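Local coordinates for protein WbmS, polysaccharide deacetylase involved in O-antigen biosynthesis (Bordetella bronchiseptica, PDB 3HFT) that probably removes acetyl groups from a sugar during O-antigen biosynthesis, as a zinc-binding member of the polysaccharide deacetylase family, at residues A[52-55]-A[56-59]; A[82-85]-A[86-89]; A[208-211]-A[212-216]; A[246-249]-A[250-254]. All coordinates share one frame; numbering follows the deposited sequence.

In the fold
Along the chain the four contacts follow one another in series, none nesting or crossing, and each lies within one continuous stretch, so none closes a long loop. Interaction 1 spans successive turns of helix 50-63, in the crossover between the parallel strands 39-44 and 67-71. Interaction 2 is the turn from helix 77-83 into edge strand 87-91, finishing the next beta-alpha-beta unit. Interaction 3 is the short helix 209-214 that follows strand 203-207, beside the zinc site, and interaction 4 lies on the C-terminal helix 245-256. Interactions 1, 3 and 4 touch one another: Arg246 reaches both Asp55 and Val212. Interaction 2 stands apart from them.

Interaction 1 of 4, residues A[52-55]-A[56-59]; sequences VLQD and TIDL
Leu53 and Ile57, one turn apart on helix 50-63, form the tight side of this contact: CG of Leu53 lies 3.9 Å from CD1 of Ile57. With CG1 beside its own backbone N (chi1 -70°), Ile57 runs back along the helix, and CG1 also rests on the Leu53 carbonyl. Both side chains are buried against Trp69 of strand 67-71; Leu53 also meets Leu77 and Ile57 meets Ile81 of helix 77-83. This is the inward face of a beta-alpha-beta crossover, and the backbone bond beneath it, Ile57 N to Leu53 O at 2.9 Å, is nearly straight. The looser side is polar. Gln54 bends at chi2 (66°), which swings its amide forward until NE2 donates to OD1 of Asp58 at 2.8 Å. Asp58 OD1 lies close to the plane of that amide, but the donor comes in from above the carboxylate plane, 44° out of it, and Asp58 itself is exposed. A third side faces helix 209-214, where a water lies among Val52 O, Asp55 OD2 and Thr56 OG1. Here Val52 and Thr56 rest on Pro209. The Asp55 carboxylate has a stronger partner in Arg246 of helix 245-256, with which OD2 makes a salt bridge. The helix thus sorts its chemistry by face: hydrocarbon is pressed against sheet and neighbouring helix, a neutral amide donor bridges one turn to an exposed carboxylate, and the charge of Asp55, probably stabilised by Arg246, links this helix to the C-terminal one.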
loop_
_atom_site.group_PDB
_atom_site.type_symbol
_atom_site.label_atom_id
_atom_site.label_comp_id
_atom_site.label_asym_id
_atom_site.label_seq_id
_atom_site.Cartn_x
_atom_site.Cartn_y
_atom_site.Cartn_z
ATOM N N VAL A 52 -16.897 7.453 24.072
ATOM C CA VAL A 52 -16.389 6.266 23.389
ATOM C C VAL A 52 -14.856 6.242 23.424
ATOM O O VAL A 52 -14.265 5.223 23.750
ATOM C CB VAL A 52 -16.917 6.195 21.943
ATOM C CG1 VAL A 52 -16.211 5.075 21.124
ATOM C CG2 VAL A 52 -18.440 6.014 21.945
ATOM N N LEU A 53 -14.212 7.363 23.098
ATOM C CA LEU A 53 -12.744 7.413 23.117
ATOM C C LEU A 53 -12.253 7.215 24.545
ATOM O O LEU A 53 -11.310 6.456 24.779
ATOM C CB LEU A 53 -12.230 8.740 22.520
ATOM C CG LEU A 53 -10.717 8.978 22.574
ATOM C CD1 LEU A 53 -9.939 7.833 21.929
ATOM C CD2 LEU A 53 -10.393 10.300 21.894
ATOM N N GLN A 54 -12.926 7.842 25.512
ATOM C CA GLN A 54 -12.522 7.681 26.911
ATOM C C GLN A 54 -12.541 6.232 27.369
ATOM O O GLN A 54 -11.679 5.800 28.123
ATOM C CB GLN A 54 -13.383 8.499 27.862
ATOM C CG GLN A 54 -12.816 8.469 29.308
ATOM C CD GLN A 54 -11.474 9.170 29.412
ATOM O OE1 GLN A 54 -11.379 10.339 29.072
ATOM N NE2 GLN A 54 -10.435 8.465 29.862
ATOM N N ASP A 55 -13.524 5.468 26.917
ATOM C CA ASP A 55 -13.629 4.067 27.301
ATOM C C ASP A 55 -12.454 3.275 26.778
ATOM O O ASP A 55 -11.901 2.418 27.482
ATOM C CB ASP A 55 -14.937 3.476 26.759
ATOM C CG ASP A 55 -14.969 1.940 26.837
ATOM O OD1 ASP A 55 -15.233 1.410 27.923
ATOM O OD2 ASP A 55 -14.723 1.273 25.822
ATOM N N THR A 56 -12.054 3.552 25.532
ATOM C CA THR A 56 -10.895 2.869 24.974
ATOM C C THR A 56 -9.623 3.261 25.722
ATOM O O THR A 56 -8.845 2.399 26.074
ATOM C CB THR A 56 -10.746 3.100 23.468
ATOM O OG1 THR A 56 -11.928 2.669 22.786
ATOM C CG2 THR A 56 -9.584 2.266 22.936
ATOM N N ILE A 57 -9.396 4.556 25.935
ATOM C CA ILE A 57 -8.257 5.029 26.756
ATOM C C ILE A 57 -8.217 4.328 28.125
ATOM O O ILE A 57 -7.170 3.840 28.560
ATOM C CB ILE A 57 -8.302 6.576 26.956
ATOM C CG1 ILE A 57 -7.989 7.310 25.643
ATOM C CG2 ILE A 57 -7.271 7.038 27.999
ATOM C CD1 ILE A 57 -8.302 8.789 25.669
ATOM N N ASP A 58 -9.356 4.270 28.804
ATOM C CA ASP A 58 -9.408 3.621 30.123
ATOM C C ASP A 58 -8.999 2.147 30.090
ATOM O O ASP A 58 -8.268 1.671 30.950
ATOM C CB ASP A 58 -10.797 3.757 30.721
ATOM C CG ASP A 58 -11.134 5.189 31.105
ATOM O OD1 ASP A 58 -10.209 6.026 31.264
ATOM O OD2 ASP A 58 -12.343 5.459 31.231
ATOM N N LEU A 59 -9.417 1.446 29.051
ATOM C CA LEU A 59 -9.102 0.045 28.881
ATOM C C LEU A 59 -7.595 -0.181 28.697
ATOM O O LEU A 59 -6.988 -1.041 29.362
ATOM C CB LEU A 59 -9.909 -0.474 27.687
ATOM C CG LEU A 59 -10.429 -1.894 27.704
ATOM C CD1 LEU A 59 -11.213 -2.151 28.972
ATOM C CD2 LEU A 59 -11.301 -2.161 26.466
HETATM O O HOH W 1 -14.150 2.234 23.604
#

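Interaction 2 of 4, residues A[82-85]-A[86-89]; sequences RRNP and LFEL
Asn84 folds back on Leu86 and Phe87 in a type I beta turn, Asn84 to Phe87, that leads from helix 77-83 into strand 87-91 of a beta-alpha-beta unit. Two acceptors of this one residue are used inside the turn. Its backbone O receives Phe87 N at 3.0 Å, the bond that closes the turn, with the donor well above the carbonyl plane. Its side-chain OD1 receives Leu86 N at 2.8 Å, an Asx turn, the donor tilted 29° from the plane of the amide C=O. The torsion chi1 of -171° sets CG beside the carbonyl carbon, carrying OD1 forward over the next peptide. The other end of the amide is occupied as well: ND2 donates to Glu61 of helix 50-63. On the way it lies over one face of the Phe87 ring, displaced toward the rim, with the amide and ring planes 26° apart. Phe87 is buried and also meets Trp69. Beyond the turn, a water donates to Phe87 O at 3.3 Å and weakly to Arg82 O, bridging the last helical turn and the new strand. The guanidinium of Arg82 is held outside the segments, NH1 by a salt bridge to Glu79 and NH2 by a hydrogen bond to Leu117 O. The arginine's own chain completes the contact: Leu89 CD2 lies obliquely to the guanidinium, 3.9 Å from NE and 4.0 Å from CG of Arg82.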
loop_
_atom_site.group_PDB
_atom_site.type_symbol
_atom_site.label_atom_id
_atom_site.label_comp_id
_atom_site.label_asym_id
_atom_site.label_seq_id
_atom_site.Cartn_x
_atom_site.Cartn_y
_atom_site.Cartn_z
ATOM N N ARG A 82 -1.403 12.738 25.061
ATOM C CA ARG A 82 -0.096 13.403 25.142
ATOM C C ARG A 82 0.577 13.180 26.504
ATOM O O ARG A 82 1.747 12.825 26.562
ATOM C CB ARG A 82 -0.226 14.911 24.907
ATOM C CG ARG A 82 -0.528 15.306 23.476
ATOM C CD ARG A 82 -0.443 16.832 23.286
ATOM N NE ARG A 82 -1.263 17.286 22.150
ATOM C CZ ARG A 82 -2.537 17.693 22.224
ATOM N NH1 ARG A 82 -3.185 17.730 23.380
ATOM N NH2 ARG A 82 -3.177 18.073 21.119
ATOM N N ARG A 83 -0.157 13.417 27.592
ATOM C CA ARG A 83 0.388 13.273 28.953
ATOM C C ARG A 83 0.959 11.911 29.273
ATOM O O ARG A 83 1.963 11.791 29.979
ATOM C CB ARG A 83 -0.699 13.506 30.011
ATOM C CG ARG A 83 -0.932 14.912 30.376
ATOM C CD ARG A 83 -1.729 14.978 31.662
ATOM N NE ARG A 83 -2.991 14.251 31.558
ATOM C CZ ARG A 83 -4.144 14.789 31.163
ATOM N NH1 ARG A 83 -4.218 16.068 30.823
ATOM N NH2 ARG A 83 -5.244 14.040 31.102
ATOM N N ASN A 84 0.273 10.874 28.827
ATOM C CA ASN A 84 0.683 9.540 29.156
ATOM C C ASN A 84 1.979 9.228 28.404
ATOM O O ASN A 84 1.996 9.178 27.164
ATOM C CB ASN A 84 -0.435 8.549 28.805
ATOM C CG ASN A 84 -0.158 7.167 29.317
ATOM O OD1 ASN A 84 1.007 6.754 29.424
ATOM N ND2 ASN A 84 -1.220 6.432 29.645
ATOM N N PRO A 85 3.062 8.968 29.148
ATOM C CA PRO A 85 4.339 8.719 28.484
ATOM C C PRO A 85 4.379 7.401 27.707
ATOM O O PRO A 85 5.285 7.193 26.897
ATOM C CB PRO A 85 5.339 8.704 29.641
ATOM C CG PRO A 85 4.538 8.318 30.831
ATOM C CD PRO A 85 3.166 8.861 30.616
ATOM N N LEU A 86 3.414 6.523 27.941
ATOM C CA LEU A 86 3.347 5.264 27.212
ATOM C C LEU A 86 2.574 5.405 25.903
ATOM O O LEU A 86 2.544 4.473 25.088
ATOM C CB LEU A 86 2.678 4.191 28.079
ATOM C CG LEU A 86 3.325 3.808 29.409
ATOM C CD1 LEU A 86 2.583 2.633 30.010
ATOM C CD2 LEU A 86 4.789 3.495 29.233
ATOM N N PHE A 87 1.945 6.557 25.695
ATOM C CA PHE A 87 1.111 6.765 24.523
ATOM C C PHE A 87 1.734 7.724 23.531
ATOM O O PHE A 87 2.225 8.767 23.900
ATOM C CB PHE A 87 -0.257 7.321 24.919
ATOM C CG PHE A 87 -1.143 6.342 25.670
ATOM C CD1 PHE A 87 -0.829 4.996 25.776
ATOM C CD2 PHE A 87 -2.349 6.770 26.184
ATOM C CE1 PHE A 87 -1.670 4.126 26.440
ATOM C CE2 PHE A 87 -3.194 5.894 26.842
ATOM C CZ PHE A 87 -2.855 4.576 26.961
ATOM N N GLU A 88 1.656 7.388 22.260
ATOM C CA GLU A 88 2.118 8.276 21.209
ATOM C C GLU A 88 0.882 8.801 20.473
ATOM O O GLU A 88 -0.056 8.051 20.205
ATOM C CB GLU A 88 3.020 7.527 20.245
ATOM C CG GLU A 88 3.335 8.305 18.978
ATOM C CD GLU A 88 4.247 7.546 18.025
ATOM O OE1 GLU A 88 4.737 6.457 18.405
ATOM O OE2 GLU A 88 4.430 8.047 16.888
ATOM N N LEU A 89 0.877 10.093 20.175
ATOM C CA LEU A 89 -0.198 10.702 19.409
ATOM C C LEU A 89 0.321 10.911 17.983
ATOM O O LEU A 89 1.380 11.517 17.778
ATOM C CB LEU A 89 -0.613 12.039 20.015
ATOM C CG LEU A 89 -1.791 12.781 19.350
ATOM C CD1 LEU A 89 -3.094 11.962 19.396
ATOM C CD2 LEU A 89 -2.004 14.195 19.948
HETATM O O HOH W 2 2.607 11.975 23.469
#

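Interaction 3 of 4, residues A[208-211]-A[212-216]; sequences HPIH and VYMNT. With EDO (1,2-ethanediol), chain D; EDO (1,2-ethanediol), chain F.
The His211 ring meets Thr216 at its edge, where ND1 lies 2.8 Å from Thr216 OG1, a hydrogen bond in which either could be the donor. Over the centre of one face sits CG2 of its neighbour Ile210, and at the edge NE2 donates to O1 of an ethanediol at 2.7 Å, almost straight at 174°. The same ethanediol lays its C2 over one face of His208, toward the rim. At the edge of His208, NE2 donates to O2 of the second ethanediol at 2.6 Å, and ND1 is bonded to Asp179. Both diols probably come from the crystallisation liquor; between them they are also hydrogen-bonded to Asp46, Asp180 and the backbone N of Ser128. The side chain of His208 is about 4 Å from the zinc ion, which Asp46, His92 and His127 bind, and the residue stands at the N-cap of helix 209-214; its O takes Val212 N. The far end closes in a Schellman motif: Asn215 has positive phi, and Thr216 N returns to His211 O at 3.0 Å, in the carbonyl plane on a lone pair. That turn brings Thr216 OG1 to the ND1 edge of the His211 ring. Bonds at both ring nitrogens thus limit rotation of His211 next to the zinc site, with NE2 acting as donor to the diol.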
loop_
_atom_site.group_PDB
_atom_site.type_symbol
_atom_site.label_atom_id
_atom_site.label_comp_id
_atom_site.label_asym_id
_atom_site.label_seq_id
_atom_site.Cartn_x
_atom_site.Cartn_y
_atom_site.Cartn_z
ATOM N N HIS A 208 -10.590 0.472 16.383
ATOM C CA HIS A 208 -11.397 1.694 16.440
ATOM C C HIS A 208 -12.156 1.721 17.767
ATOM O O HIS A 208 -12.775 0.732 18.144
ATOM C CB HIS A 208 -12.394 1.752 15.286
ATOM C CG HIS A 208 -11.741 1.722 13.944
ATOM N ND1 HIS A 208 -11.381 0.538 13.323
ATOM C CD2 HIS A 208 -11.321 2.719 13.138
ATOM C CE1 HIS A 208 -10.787 0.821 12.173
ATOM N NE2 HIS A 208 -10.726 2.137 12.041
ATOM N N PRO A 209 -12.096 2.860 18.469
ATOM C CA PRO A 209 -12.832 3.060 19.710
ATOM C C PRO A 209 -14.294 2.637 19.623
ATOM O O PRO A 209 -14.770 1.952 20.535
ATOM C CB PRO A 209 -12.669 4.554 19.961
ATOM C CG PRO A 209 -11.294 4.828 19.474
ATOM C CD PRO A 209 -11.177 3.977 18.204
ATOM N N ILE A 210 -14.962 2.976 18.517
ATOM C CA ILE A 210 -16.363 2.601 18.333
ATOM C C ILE A 210 -16.533 1.082 18.392
ATOM O O ILE A 210 -17.475 0.586 19.012
ATOM C CB ILE A 210 -17.007 3.209 17.035
ATOM C CG1 ILE A 210 -18.536 3.067 17.112
ATOM C CG2 ILE A 210 -16.415 2.585 15.697
ATOM C CD1 ILE A 210 -19.213 3.769 18.374
ATOM N N HIS A 211 -15.627 0.335 17.789
ATOM C CA HIS A 211 -15.787 -1.132 17.813
ATOM C C HIS A 211 -15.394 -1.723 19.141
ATOM O O HIS A 211 -15.965 -2.720 19.581
ATOM C CB HIS A 211 -15.044 -1.798 16.658
ATOM C CG HIS A 211 -15.550 -1.385 15.319
ATOM N ND1 HIS A 211 -16.888 -1.375 15.015
ATOM C CD2 HIS A 211 -14.909 -0.922 14.223
ATOM C CE1 HIS A 211 -17.051 -0.949 13.776
ATOM N NE2 HIS A 211 -15.862 -0.675 13.270
ATOM N N VAL A 212 -14.420 -1.116 19.807
ATOM C CA VAL A 212 -14.062 -1.572 21.167
ATOM C C VAL A 212 -15.258 -1.294 22.089
ATOM O O VAL A 212 -15.639 -2.121 22.893
ATOM C CB VAL A 212 -12.750 -0.893 21.669
ATOM C CG1 VAL A 212 -12.427 -1.260 23.133
ATOM C CG2 VAL A 212 -11.563 -1.281 20.722
ATOM N N TYR A 213 -15.858 -0.121 21.977
ATOM C CA TYR A 213 -17.014 0.211 22.803
ATOM C C TYR A 213 -18.194 -0.745 22.613
ATOM O O TYR A 213 -18.813 -1.163 23.583
ATOM C CB TYR A 213 -17.473 1.648 22.537
ATOM C CG TYR A 213 -18.396 2.154 23.613
ATOM C CD1 TYR A 213 -17.891 2.753 24.776
ATOM C CD2 TYR A 213 -19.768 1.995 23.511
ATOM C CE1 TYR A 213 -18.723 3.206 25.769
ATOM C CE2 TYR A 213 -20.598 2.416 24.530
ATOM C CZ TYR A 213 -20.062 3.027 25.645
ATOM O OH TYR A 213 -20.886 3.480 26.632
HETATM N N MSE A 214 -18.521 -1.069 21.371
HETATM C CA MSE A 214 -19.679 -1.939 21.079
HETATM C C MSE A 214 -19.312 -3.415 21.015
HETATM O O MSE A 214 -20.193 -4.246 20.823
HETATM C CB MSE A 214 -20.321 -1.576 19.730
HETATM C CG MSE A 214 -20.723 -0.085 19.611
HETATM SE SE MSE A 214 -21.713 0.198 17.950
HETATM C CE MSE A 214 -22.914 -0.406 18.458
ATOM N N ASN A 215 -18.026 -3.732 21.145
ATOM C CA ASN A 215 -17.552 -5.123 21.053
ATOM C C ASN A 215 -18.005 -5.734 19.748
ATOM O O ASN A 215 -18.439 -6.887 19.680
ATOM C CB ASN A 215 -17.997 -5.963 22.243
ATOM C CG ASN A 215 -17.369 -7.365 22.256
ATOM O OD1 ASN A 215 -16.219 -7.556 21.841
ATOM N ND2 ASN A 215 -18.125 -8.341 22.743
ATOM N N THR A 216 -17.819 -4.964 18.690
ATOM C CA THR A 216 -18.293 -5.347 17.365
ATOM C C THR A 216 -17.754 -6.697 16.882
ATOM O O THR A 216 -16.544 -6.926 16.840
ATOM C CB THR A 216 -17.888 -4.308 16.309
ATOM O OG1 THR A 216 -18.370 -3.031 16.713
ATOM C CG2 THR A 216 -18.420 -4.680 14.917
HETATM C C1 EDO D . -15.635 1.797 10.685
HETATM O O1 EDO D . -15.514 0.374 10.754
HETATM C C2 EDO D . -14.902 2.436 11.870
HETATM O O2 EDO D . -14.521 3.790 11.570
HETATM C C1 EDO F . -8.497 3.082 7.958
HETATM O O1 EDO F . -9.588 3.973 7.642
HETATM C C2 EDO F . -8.800 2.434 9.310
HETATM O O2 EDO F . -9.286 3.411 10.281
#

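Interaction 4 of 4, residues A[246-249]-A[250-254]; sequences RTFL and QSLLA
Arg246 and Gln250, a turn apart on helix 245-256, cross with their flat ends steeply inclined, the guanidinium and amide planes 69° apart. The extended Gln250 chain carries its amide across the aliphatic part of Arg246, OE1 at 3.9 Å from Arg246 CG. Its NE2 is 4.0 Å from Arg246 NE, an oblique approach with no bond between the two groups. The arginine, extended from CG to NE with chi1 of -170°, spends its charge further out: NH1 makes a salt bridge with Asp55 OD2 and bonds to Val212 O. Its flank, like that of Gln250, rests on Leu59 of helix 50-63. Phe248 packs its ring on the sheet and meets Leu252 obliquely, CE1 to CD1 at 4.1 Å. The ring stacks with Trp177 and touches Leu205 and Phe207 of strand 203-207, where Leu252 also packs on Leu205. Leu249 and Leu253 repeat the crossing a residue on, CG to CD1 at 4.1 Å: Leu249 lies on Phe207, Leu253 on Ile60 and Ala63. The two leucines take different first torsions, CG of Leu249 anti to the backbone N and CG of Leu253 beside it, which turns Leu253 back toward its partner. Backbone bonds such as Gln250 N to Arg246 O at 2.8 Å hold this spacing. The C-terminal helix therefore turns Phe248, Leu249 and Leu252 to strand 203-207 and Leu253 to helix 50-63, while one arginine at its start, its charge probably balanced by Asp55 although Arg239 lies close to it, joins it to two other helices.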
loop_
_atom_site.group_PDB
_atom_site.type_symbol
_atom_site.label_atom_id
_atom_site.label_comp_id
_atom_site.label_asym_id
_atom_site.label_seq_id
_atom_site.Cartn_x
_atom_site.Cartn_y
_atom_site.Cartn_z
ATOM N N ARG A 246 -13.865 -6.057 21.378
ATOM C CA ARG A 246 -13.504 -5.713 22.744
ATOM C C ARG A 246 -12.934 -6.915 23.490
ATOM O O ARG A 246 -11.893 -6.820 24.145
ATOM C CB ARG A 246 -14.721 -5.201 23.505
ATOM C CG ARG A 246 -14.423 -4.592 24.856
ATOM C CD ARG A 246 -15.733 -4.289 25.565
ATOM N NE ARG A 246 -15.527 -3.513 26.773
ATOM C CZ ARG A 246 -15.318 -2.199 26.816
ATOM N NH1 ARG A 246 -15.253 -1.486 25.731
ATOM N NH2 ARG A 246 -15.137 -1.599 27.970
ATOM N N THR A 247 -13.604 -8.053 23.403
ATOM C CA THR A 247 -13.125 -9.235 24.111
ATOM C C THR A 247 -11.810 -9.743 23.486
ATOM O O THR A 247 -10.953 -10.236 24.193
ATOM C CB THR A 247 -14.173 -10.333 24.190
ATOM O OG1 THR A 247 -14.522 -10.750 22.880
ATOM C CG2 THR A 247 -15.423 -9.866 24.968
ATOM N N PHE A 248 -11.630 -9.559 22.180
ATOM C CA PHE A 248 -10.375 -9.916 21.516
ATOM C C PHE A 248 -9.246 -9.068 22.114
ATOM O O PHE A 248 -8.196 -9.577 22.471
ATOM C CB PHE A 248 -10.534 -9.674 20.023
ATOM C CG PHE A 248 -9.293 -9.896 19.181
ATOM C CD1 PHE A 248 -8.431 -8.855 18.901
ATOM C CD2 PHE A 248 -9.045 -11.129 18.589
ATOM C CE1 PHE A 248 -7.347 -9.040 18.082
ATOM C CE2 PHE A 248 -7.959 -11.310 17.762
ATOM C CZ PHE A 248 -7.109 -10.260 17.510
ATOM N N LEU A 249 -9.480 -7.764 22.219
ATOM C CA LEU A 249 -8.468 -6.857 22.770
ATOM C C LEU A 249 -8.217 -7.170 24.215
ATOM O O LEU A 249 -7.069 -7.180 24.661
ATOM C CB LEU A 249 -8.947 -5.412 22.641
ATOM C CG LEU A 249 -8.072 -4.323 23.256
ATOM C CD1 LEU A 249 -6.630 -4.311 22.715
ATOM C CD2 LEU A 249 -8.784 -2.954 23.017
ATOM N N GLN A 250 -9.276 -7.405 24.981
ATOM C CA GLN A 250 -9.087 -7.741 26.398
ATOM C C GLN A 250 -8.270 -9.023 26.591
ATOM O O GLN A 250 -7.388 -9.058 27.437
ATOM C CB GLN A 250 -10.433 -7.840 27.140
ATOM C CG GLN A 250 -11.099 -6.485 27.323
ATOM C CD GLN A 250 -12.526 -6.615 27.815
ATOM O OE1 GLN A 250 -13.285 -7.438 27.323
ATOM N NE2 GLN A 250 -12.884 -5.811 28.782
ATOM N N SER A 251 -8.532 -10.059 25.796
ATOM C CA SER A 251 -7.754 -11.312 25.880
ATOM C C SER A 251 -6.312 -11.142 25.483
ATOM O O SER A 251 -5.412 -11.710 26.094
ATOM C CB SER A 251 -8.322 -12.378 24.962
ATOM O OG SER A 251 -9.604 -12.716 25.416
ATOM N N LEU A 252 -6.100 -10.371 24.439
ATOM C CA LEU A 252 -4.749 -10.113 23.943
ATOM C C LEU A 252 -3.935 -9.425 25.009
ATOM O O LEU A 252 -2.770 -9.779 25.238
ATOM C CB LEU A 252 -4.855 -9.263 22.685
ATOM C CG LEU A 252 -3.678 -8.698 21.931
ATOM C CD1 LEU A 252 -4.268 -8.154 20.618
ATOM C CD2 LEU A 252 -2.980 -7.617 22.716
ATOM N N LEU A 253 -4.546 -8.445 25.681
ATOM C CA LEU A 253 -3.889 -7.737 26.784
ATOM C C LEU A 253 -3.595 -8.687 27.946
ATOM O O LEU A 253 -2.462 -8.725 28.451
ATOM C CB LEU A 253 -4.752 -6.552 27.266
ATOM C CG LEU A 253 -4.883 -5.348 26.316
ATOM C CD1 LEU A 253 -5.984 -4.367 26.754
ATOM C CD2 LEU A 253 -3.515 -4.647 26.128
ATOM N N ALA A 254 -4.607 -9.453 28.365
ATOM C CA ALA A 254 -4.460 -10.389 29.489
ATOM C C ALA A 254 -3.369 -11.421 29.237
ATOM O O ALA A 254 -2.594 -11.712 30.114
ATOM C CB ALA A 254 -5.809 -11.093 29.800
#